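Local coordinates for protein purine nucleosidase, (IunH-1) (Sulfolobus solfataricus, PDB 3T8J) that belongs to the nucleoside hydrolase family, an alpha/beta fold built round a mainly parallel sheet, and carries a bound sodium ion, at residues Leu20-Ile26 against Thr242-Ile246; Glu35-Ser39 against Thr74-Gly80; Ile137-Ile141 against Asn177-Asp181; Ile165-Pro169 against Arg269-Leu273. All coordinates share one frame; numbering follows the deposited sequence. Where two conformers were deposited one is given.

Contact 1: residues Leu20-Ile26 against Thr242-Ile246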
# COMPACT_ATOMS: atom_id res chain seq x y z
N LEU A 20 -16.73 31.85 20.42
CA LEU A 20 -15.54 32.25 21.18
C LEU A 20 -14.83 33.38 20.44
O LEU A 20 -14.41 34.36 21.06
CB LEU A 20 -14.61 31.04 21.40
CG LEU A 20 -13.53 31.08 22.49
CD1 LEU A 20 -14.11 31.39 23.87
CD2 LEU A 20 -12.73 29.77 22.53
N LEU A 21 -14.70 33.25 19.12
CA LEU A 21 -14.04 34.32 18.34
C LEU A 21 -14.86 35.61 18.44
O LEU A 21 -14.33 36.69 18.73
CB LEU A 21 -13.84 33.93 16.86
CG LEU A 21 -12.88 32.79 16.52
CD1 LEU A 21 -12.99 32.45 15.02
CD2 LEU A 21 -11.43 33.16 16.90
N LEU A 22 -16.17 35.53 18.19
CA LEU A 22 -17.04 36.72 18.17
C LEU A 22 -17.20 37.41 19.53
O LEU A 22 -17.16 38.67 19.61
CB LEU A 22 -18.41 36.38 17.60
CG LEU A 22 -18.47 35.94 16.15
CD1 LEU A 22 -19.92 35.62 15.75
CD2 LEU A 22 -17.90 36.97 15.20
N LYS A 23 -17.38 36.62 20.58
CA LYS A 23 -17.50 37.12 21.94
C LYS A 23 -16.30 37.97 22.28
O LYS A 23 -16.44 39.01 22.94
CB LYS A 23 -17.53 35.94 22.93
CG LYS A 23 -17.35 36.34 24.40
CD LYS A 23 -18.60 36.95 24.90
CE LYS A 23 -18.50 37.46 26.36
NZ LYS A 23 -17.26 38.22 26.69
N ASN A 24 -15.14 37.52 21.81
CA ASN A 24 -13.85 38.15 22.11
C ASN A 24 -13.33 39.19 21.09
O ASN A 24 -12.15 39.54 21.10
CB ASN A 24 -12.81 37.06 22.38
CG ASN A 24 -13.06 36.36 23.73
OD1 ASN A 24 -12.83 36.95 24.80
ND2 ASN A 24 -13.57 35.13 23.68
N ASN A 25 -14.22 39.69 20.25
CA ASN A 25 -13.93 40.79 19.30
C ASN A 25 -12.81 40.48 18.29
O ASN A 25 -12.05 41.37 17.89
CB ASN A 25 -13.65 42.11 20.04
CG ASN A 25 -13.84 43.32 19.15
OD1 ASN A 25 -14.82 43.39 18.42
ND2 ASN A 25 -12.90 44.27 19.19
N ILE A 26 -12.71 39.22 17.88
CA ILE A 26 -11.88 38.81 16.74
C ILE A 26 -12.72 38.95 15.47
O ILE A 26 -13.88 38.56 15.47
CB ILE A 26 -11.41 37.34 16.87
CG1 ILE A 26 -10.66 37.11 18.17
CG2 ILE A 26 -10.61 36.91 15.62
CD1 ILE A 26 -9.35 37.87 18.27
N THR A 242 -9.42 26.84 19.26
CA THR A 242 -9.81 28.24 19.14
C THR A 242 -9.28 29.10 20.30
O THR A 242 -8.80 30.22 20.10
CB THR A 242 -11.36 28.36 19.04
OG1 THR A 242 -11.84 27.52 17.97
CG2 THR A 242 -11.80 29.79 18.78
N ALA A 243 -9.38 28.56 21.51
CA ALA A 243 -8.90 29.27 22.70
C ALA A 243 -7.40 29.52 22.60
O ALA A 243 -6.94 30.60 22.96
CB ALA A 243 -9.26 28.50 24.00
N ILE A 244 -6.65 28.53 22.13
CA ILE A 244 -5.20 28.68 21.94
C ILE A 244 -4.92 29.70 20.83
O ILE A 244 -3.99 30.52 20.93
CB ILE A 244 -4.54 27.32 21.63
CG1 ILE A 244 -4.56 26.41 22.86
CG2 ILE A 244 -3.10 27.50 21.12
CD1 ILE A 244 -4.27 24.96 22.50
N ALA A 245 -5.73 29.69 19.76
CA ALA A 245 -5.54 30.70 18.70
C ALA A 245 -5.71 32.12 19.25
O ALA A 245 -4.93 33.03 18.94
CB ALA A 245 -6.49 30.45 17.53
N ILE A 246 -6.69 32.31 20.12
CA ILE A 246 -6.94 33.61 20.77
C ILE A 246 -5.84 33.99 21.77
O ILE A 246 -5.34 35.14 21.76
CB ILE A 246 -8.33 33.61 21.48
CG1 ILE A 246 -9.46 33.50 20.45
CG2 ILE A 246 -8.51 34.85 22.34
CD1 ILE A 246 -10.83 33.04 21.04
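Leu-20, in the modelled conformer, turns CG away from its own backbone N (chi1 -162°) and Ile-246 swings CG1 away from its carbonyl carbon (chi1 -66°), and with these two choices the side chains cross at a slant where helices 12-23 and 237-246 meet. CD1 of Ile-246 lands 3.6 Å from CG of Leu-20, against the branch point of the leucine and not against a methyl tip. The CD2 branch of the same leucine runs farther along the partner helix, where it lies 3.9 Å from CG2 of Thr-242 and also meets the methyl group of Ala-243. From the next position, Leu-21 comes in with CD2, which is wedged between Thr-242 CG2 at 3.9 Å and Ile-246 CG1 at 4.1 Å. Thr-242 thus offers its methyl group to both leucines, while its OG1 is turned back to the carbonyl O of Asp-238 in its own helix. No hydrogen bond passes between the two segments, and the side chains meet largely through apolar groups. Leu-119 of strand 116-120 touches both Leu-21 and Thr-242.

At the end of helix 12-23 the amide of Asn-24 folds back, its ND2 donating to Leu-20 O over 2.9 Å and using a lone pair of the oxygen within the carbonyl plane. Asn-25, with positive phi, is the C-prime residue of a Schellman motif, in which Ile-26 N reaches Leu-21 O at 3.1 Å. The chain then turns toward strand 27-33: this is the first helix of an alpha/beta sheet fold, packed against a helix that arrives from far along the sequence.

Contact 2: residues Glu35-Ser39 against Thr74-Gly80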
# COMPACT_ATOMS: atom_id res chain seq x y z
N GLU A 35 -17.56 18.99 4.14
CA GLU A 35 -18.09 17.68 4.56
C GLU A 35 -17.46 17.23 5.87
O GLU A 35 -16.27 17.54 6.16
CB GLU A 35 -17.86 16.61 3.45
CG GLU A 35 -16.49 15.95 3.43
CD GLU A 35 -15.37 16.79 2.82
OE1 GLU A 35 -15.66 17.77 2.11
OE2 GLU A 35 -14.18 16.41 3.04
N GLY A 36 -18.20 16.46 6.65
CA GLY A 36 -17.65 15.83 7.86
C GLY A 36 -18.73 15.30 8.79
O GLY A 36 -19.36 14.31 8.49
N ASN A 37 -18.85 15.94 9.93
CA ASN A 37 -19.62 15.42 11.06
C ASN A 37 -21.04 14.97 10.73
O ASN A 37 -21.47 13.90 11.18
CB ASN A 37 -19.76 16.49 12.15
CG ASN A 37 -18.49 16.69 12.98
OD1 ASN A 37 -17.75 15.74 13.27
ND2 ASN A 37 -18.28 17.92 13.41
N ILE A 38 -21.79 15.79 10.00
CA ILE A 38 -23.21 15.46 9.71
C ILE A 38 -23.57 15.81 8.26
O ILE A 38 -22.74 16.36 7.52
CB ILE A 38 -24.18 16.17 10.70
CG1 ILE A 38 -24.21 17.68 10.43
CG2 ILE A 38 -23.84 15.84 12.15
CD1 ILE A 38 -25.33 18.41 11.13
N SER A 39 -24.79 15.55 7.86
CA SER A 39 -25.24 15.88 6.50
C SER A 39 -24.84 17.31 6.12
O SER A 39 -25.10 18.28 6.85
CB SER A 39 -26.76 15.70 6.39
OG SER A 39 -27.35 16.67 5.55
N THR A 74 -20.44 10.14 7.66
CA THR A 74 -20.88 11.08 8.67
C THR A 74 -21.02 10.35 10.03
O THR A 74 -21.07 9.11 10.08
CB THR A 74 -22.17 11.76 8.26
OG1 THR A 74 -23.16 10.76 8.00
CG2 THR A 74 -21.95 12.66 7.01
N VAL A 75 -21.06 11.13 11.10
CA VAL A 75 -21.16 10.61 12.47
C VAL A 75 -22.32 11.28 13.28
O VAL A 75 -22.12 11.83 14.37
CB VAL A 75 -19.81 10.66 13.20
CG1 VAL A 75 -18.88 9.53 12.66
CG2 VAL A 75 -19.16 12.03 13.05
N GLU A 76 -23.53 11.21 12.73
CA GLU A 76 -24.70 11.71 13.45
C GLU A 76 -24.94 10.90 14.74
O GLU A 76 -25.58 11.41 15.66
CB GLU A 76 -25.94 11.78 12.54
CG GLU A 76 -25.79 12.91 11.49
CD GLU A 76 -26.67 12.76 10.25
OE1 GLU A 76 -27.68 12.04 10.31
OE2 GLU A 76 -26.34 13.38 9.21
N LYS A 77 -24.41 9.68 14.84
CA LYS A 77 -24.49 8.94 16.12
C LYS A 77 -23.74 9.69 17.24
O LYS A 77 -24.09 9.61 18.42
CB LYS A 77 -23.99 7.49 15.97
CG LYS A 77 -22.48 7.33 15.72
CD LYS A 77 -22.09 5.88 15.52
CE LYS A 77 -20.61 5.69 15.20
NZ LYS A 77 -20.30 4.22 15.07
N VAL A 78 -22.66 10.39 16.86
CA VAL A 78 -21.82 11.09 17.81
C VAL A 78 -22.42 12.44 18.20
O VAL A 78 -22.42 12.80 19.38
CB VAL A 78 -20.39 11.31 17.21
CG1 VAL A 78 -19.52 12.16 18.15
CG2 VAL A 78 -19.68 9.97 16.90
N HIS A 79 -22.93 13.19 17.22
CA HIS A 79 -23.33 14.60 17.41
C HIS A 79 -24.83 14.85 17.36
O HIS A 79 -25.27 15.98 17.58
CB HIS A 79 -22.67 15.50 16.34
CG HIS A 79 -21.18 15.42 16.31
ND1 HIS A 79 -20.37 16.11 17.19
CD2 HIS A 79 -20.34 14.71 15.51
CE1 HIS A 79 -19.11 15.83 16.95
NE2 HIS A 79 -19.06 14.97 15.93
N GLY A 80 -25.62 13.83 17.08
CA GLY A 80 -27.06 13.99 16.79
C GLY A 80 -27.32 14.27 15.32
O GLY A 80 -26.44 14.74 14.61
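Asn-37 and His-79 meet where the loop after strand 27-33 of this alpha/beta fold faces the short helix 76-79, beside the sodium site. Along Asn-37, CB lies 3.8 Å from His-79 CD2, CG sits near both NE2 and CD2, and OD1 comes to 3.1 Å from NE2. ND2 stands over one face of the imidazole, offset toward its rim, with the amide and ring planes 46° apart. Val-78 CG1 covers the opposite face, and the far nitrogen, ND1, is hydrogen-bonded to Glu-12. The backbone N of Asn-37 is bonded to Asp-9, a sodium ligand, so the loop that carries this amide is tied directly to the metal site.

The backbones are also joined. Val-75 N, at the N-cap position of helix 76-79, donates to Asn-37 O over 2.8 Å, tilted 33° from the carbonyl plane. Thr-74 lays CG2 3.4 Å from Gly-36 O. Glu-76, in the modelled conformer, extends beyond CG across Ile-38, whose CG2 touches its CG at 3.6 Å. The carboxylate thereby reaches the N-cap residue of helix 40-53: OE2 accepts from Ser-39 N at 3.0 Å, with the N almost in line with the C-O bond.

Contact 3: residues Ile137-Ile141 against Asn177-Asp181; sequences IVKKI and NAGFD
Ala-178 opens the contact by setting CB 3.9 Å from Val-138 CG2, just as helix 169-177 gives way to the loop that leads into strand 182-185. Gly-179 follows with positive phi, and its carbonyl O is crowded by Val-138 CG1 at 3.2 Å. A water lies 2.8 Å from Gly-179 O and 3.3 Å from Val-138 O, within donating distance of both carbonyls.

Phe-180 then turns its ring against the short helix 137-140. With CG turned away from the carbonyl carbon (chi1 -70°), the ring presents one face to Val-138, and CG2 sits 3.9 Å from the ring centroid, only 10° off the normal, a well-centred CH-pi contact. CZ touches Ile-137 CG1 at 4.1 Å, and CE1 approaches Ile-141 CD1. Leu-127 of helix 125-133 also packs on the ring. At Asp-181 the backbone N donates to a second water, at 3.0 Å, which in turn lies 2.7 Å from Ile-141 O, while OD1 forms a salt bridge with Lys-143.

The two segments share no direct hydrogen bond: aliphatic and aromatic packing closes the buried side, and water links the backbones as both segments lead into the adjacent parallel strands 141-147 and 182-185.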
# COMPACT_ATOMS: atom_id res chain seq x y z
N ILE A 137 -1.39 31.47 -1.67
CA ILE A 137 -2.06 31.64 -0.38
C ILE A 137 -1.20 31.18 0.80
O ILE A 137 -1.48 31.52 1.94
CB ILE A 137 -3.49 30.98 -0.30
CG1 ILE A 137 -3.44 29.44 -0.35
CG2 ILE A 137 -4.40 31.52 -1.40
CD1 ILE A 137 -4.81 28.78 -0.11
N VAL A 138 -0.14 30.40 0.54
CA VAL A 138 0.73 29.96 1.62
C VAL A 138 1.44 31.14 2.31
O VAL A 138 1.58 31.15 3.53
CB VAL A 138 1.76 28.94 1.12
CG1 VAL A 138 2.86 28.72 2.14
CG2 VAL A 138 1.09 27.61 0.79
N LYS A 139 1.83 32.14 1.54
CA LYS A 139 2.37 33.36 2.17
C LYS A 139 1.27 34.31 2.63
O LYS A 139 1.41 34.97 3.69
CB LYS A 139 3.33 34.10 1.26
CG LYS A 139 3.92 35.33 2.00
CD LYS A 139 5.18 35.82 1.45
CE LYS A 139 5.53 37.15 2.09
NZ LYS A 139 6.84 37.65 1.60
N LYS A 140 0.19 34.42 1.86
CA LYS A 140 -0.87 35.40 2.17
C LYS A 140 -1.65 35.06 3.44
O LYS A 140 -2.12 35.97 4.14
CB LYS A 140 -1.84 35.56 0.99
CG LYS A 140 -1.17 36.15 -0.23
CD LYS A 140 -2.00 36.08 -1.47
CE LYS A 140 -1.22 36.65 -2.66
NZ LYS A 140 -1.98 36.49 -3.93
N ILE A 141 -1.78 33.78 3.75
CA ILE A 141 -2.35 33.38 5.03
C ILE A 141 -1.24 33.35 6.09
O ILE A 141 -0.22 32.62 5.96
CB ILE A 141 -3.07 32.02 4.90
CG1 ILE A 141 -4.28 32.17 3.98
CG2 ILE A 141 -3.37 31.44 6.29
CD1 ILE A 141 -4.94 30.84 3.56
N ASN A 177 2.06 19.60 3.28
CA ASN A 177 3.22 19.67 2.38
C ASN A 177 3.38 21.05 1.72
O ASN A 177 4.44 21.33 1.12
CB ASN A 177 3.07 18.58 1.30
CG ASN A 177 4.27 18.48 0.39
OD1 ASN A 177 5.37 18.15 0.82
ND2 ASN A 177 4.05 18.76 -0.89
N ALA A 178 2.38 21.92 1.83
CA ALA A 178 2.33 23.19 1.07
C ALA A 178 3.31 24.26 1.56
O ALA A 178 3.73 25.11 0.76
CB ALA A 178 0.92 23.76 1.08
N GLY A 179 3.60 24.27 2.85
CA GLY A 179 4.46 25.30 3.49
C GLY A 179 3.75 26.34 4.35
O GLY A 179 4.30 27.38 4.65
N PHE A 180 2.50 26.07 4.76
CA PHE A 180 1.80 26.96 5.66
C PHE A 180 2.46 26.96 7.05
O PHE A 180 3.09 25.97 7.45
CB PHE A 180 0.36 26.43 5.88
CG PHE A 180 -0.57 26.54 4.68
CD1 PHE A 180 -1.13 27.77 4.34
CD2 PHE A 180 -0.95 25.42 3.94
CE1 PHE A 180 -1.97 27.88 3.26
CE2 PHE A 180 -1.83 25.54 2.87
CZ PHE A 180 -2.34 26.75 2.54
N ASP A 181 2.24 28.03 7.82
CA ASP A 181 2.64 28.11 9.22
C ASP A 181 1.53 27.46 10.04
O ASP A 181 0.50 28.10 10.24
CB ASP A 181 2.84 29.58 9.61
CG ASP A 181 3.33 29.77 11.03
OD1 ASP A 181 3.29 28.80 11.82
OD2 ASP A 181 3.76 30.92 11.39
O HOH W 1 4.19 30.10 5.25
O HOH W 2 0.88 30.13 6.13

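Contact 4: residues Ile165-Pro169 against Arg269-Leu273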
# COMPACT_ATOMS: atom_id res chain seq x y z
N ILE A 165 -8.63 14.46 9.87
CA ILE A 165 -7.59 13.99 8.94
C ILE A 165 -8.07 12.77 8.17
O ILE A 165 -7.89 12.66 6.94
CB ILE A 165 -6.27 13.68 9.67
CG1 ILE A 165 -5.80 14.89 10.51
CG2 ILE A 165 -5.14 13.24 8.67
CD1 ILE A 165 -5.55 16.16 9.70
N TRP A 166 -8.72 11.82 8.86
CA TRP A 166 -9.21 10.59 8.23
C TRP A 166 -10.25 10.87 7.09
O TRP A 166 -10.25 10.17 6.07
CB TRP A 166 -9.85 9.68 9.31
CG TRP A 166 -10.43 8.41 8.77
CD1 TRP A 166 -9.80 7.20 8.61
CD2 TRP A 166 -11.78 8.21 8.33
NE1 TRP A 166 -10.66 6.27 8.06
CE2 TRP A 166 -11.88 6.88 7.88
CE3 TRP A 166 -12.91 9.05 8.25
CZ2 TRP A 166 -13.07 6.36 7.37
CZ3 TRP A 166 -14.08 8.52 7.74
CH2 TRP A 166 -14.14 7.19 7.31
N VAL A 167 -11.13 11.84 7.29
CA VAL A 167 -12.21 12.12 6.29
C VAL A 167 -11.61 12.41 4.92
O VAL A 167 -12.05 11.88 3.89
CB VAL A 167 -13.14 13.24 6.75
CG1 VAL A 167 -13.95 13.83 5.57
CG2 VAL A 167 -14.09 12.75 7.88
N ASP A 168 -10.55 13.22 4.93
CA ASP A 168 -9.87 13.61 3.69
C ASP A 168 -8.37 13.67 3.89
O ASP A 168 -7.81 14.75 4.07
CB ASP A 168 -10.44 14.88 3.07
CG ASP A 168 -10.01 15.07 1.62
OD1 ASP A 168 -9.09 14.35 1.16
OD2 ASP A 168 -10.60 15.92 0.91
N PRO A 169 -7.73 12.50 3.86
CA PRO A 169 -6.27 12.50 4.16
C PRO A 169 -5.46 13.00 3.00
O PRO A 169 -4.32 13.44 3.19
CB PRO A 169 -5.99 11.03 4.47
CG PRO A 169 -7.01 10.28 3.69
CD PRO A 169 -8.26 11.13 3.68
N ARG A 269 -5.09 4.47 7.28
CA ARG A 269 -5.64 5.67 6.68
C ARG A 269 -5.85 6.76 7.72
O ARG A 269 -6.48 6.54 8.76
CB ARG A 269 -6.99 5.37 6.00
CG ARG A 269 -7.74 6.61 5.52
CD ARG A 269 -9.12 6.31 4.92
NE ARG A 269 -9.96 7.49 4.84
CZ ARG A 269 -11.14 7.55 4.24
NH1 ARG A 269 -11.58 6.49 3.59
NH2 ARG A 269 -11.85 8.68 4.25
N GLY A 270 -5.38 7.97 7.41
CA GLY A 270 -5.64 9.12 8.26
C GLY A 270 -4.74 9.32 9.44
O GLY A 270 -4.88 10.33 10.14
N MET A 271 -3.79 8.41 9.66
CA MET A 271 -2.83 8.60 10.75
C MET A 271 -1.92 9.79 10.50
O MET A 271 -1.58 10.13 9.36
CB MET A 271 -1.95 7.36 10.96
CG MET A 271 -2.70 6.16 11.54
SD MET A 271 -1.64 4.82 12.09
CE MET A 271 -1.05 5.50 13.58
N THR A 272 -1.63 10.48 11.59
CA THR A 272 -0.57 11.52 11.64
C THR A 272 0.67 10.89 12.29
O THR A 272 0.69 10.62 13.51
CB THR A 272 -1.03 12.74 12.43
OG1 THR A 272 -1.49 12.32 13.73
CG2 THR A 272 -2.16 13.50 11.71
N LEU A 273 1.70 10.64 11.47
CA LEU A 273 2.93 9.95 11.88
C LEU A 273 4.00 11.02 12.15
O LEU A 273 4.36 11.74 11.25
CB LEU A 273 3.37 9.01 10.76
CG LEU A 273 2.23 8.06 10.31
CD1 LEU A 273 2.50 7.49 8.93
CD2 LEU A 273 1.88 6.99 11.36
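A guanidinium stacked on an indole joins the end of helix 163-167 to the turn that precedes strand 272-275, the outermost strand at one end of the chain's sheet. Arg-269 runs extended from CG to NE and lays its flat head on Trp-166, centres 4.0 Å apart and planes at 12°. The stack is also a cation-pi contact, with CZ over the face of the six-membered ring and 22° off its normal.

The same arginine grips the backbone of the residue it covers. NE and NH2 approach Trp-166 O side-on, at 3.0 Å and 2.8 Å, with the oxygen close to the guanidinium plane; this pair of hydrogen bonds to one acceptor fixes the rotation of the head. NH2 adds a weak bond to Val-167 O and an ordinary hydrogen bond to Asn-71 O.

Gly-270 brings the backbones close, its CA 3.9 Å from Trp-166 CA. Ile-165 rests CG2 on Gly-270 O at 3.3 Å. Beyond the turn, Met-271 packs on Met-271 of the second subunit. Thr-272 OG1 is hydrogen-bonded to Ala-150 N, and the methyl CG2 of Thr-272 lies 4.1 Å from Ile-165 CG1.

Overall arrangement
Contacts 2 and 4 are neighbours, their centres about 17 Å apart: Glu-35 OE2 lies 3.6 Å from Val-167 CG1, and both contacts touch the second subunit. Contact 2 is close to the metal, the side chain of Asn-37 being about 5 Å from the sodium ion held by Asp-9, Asp-14, Ile-121 and Ser-122. The side chains of Thr-242 in contact 1 and Val-167 in contact 4 are about 9 and 10 Å from it. Contact 1 lies across the chain's centre from contacts 2 and 4, its centre about 25 and 27 Å from theirs. Contacts 2 and 3 are nested within the loop closed by contact 1, whereas contact 4 crosses contacts 1 and 3 along the sequence.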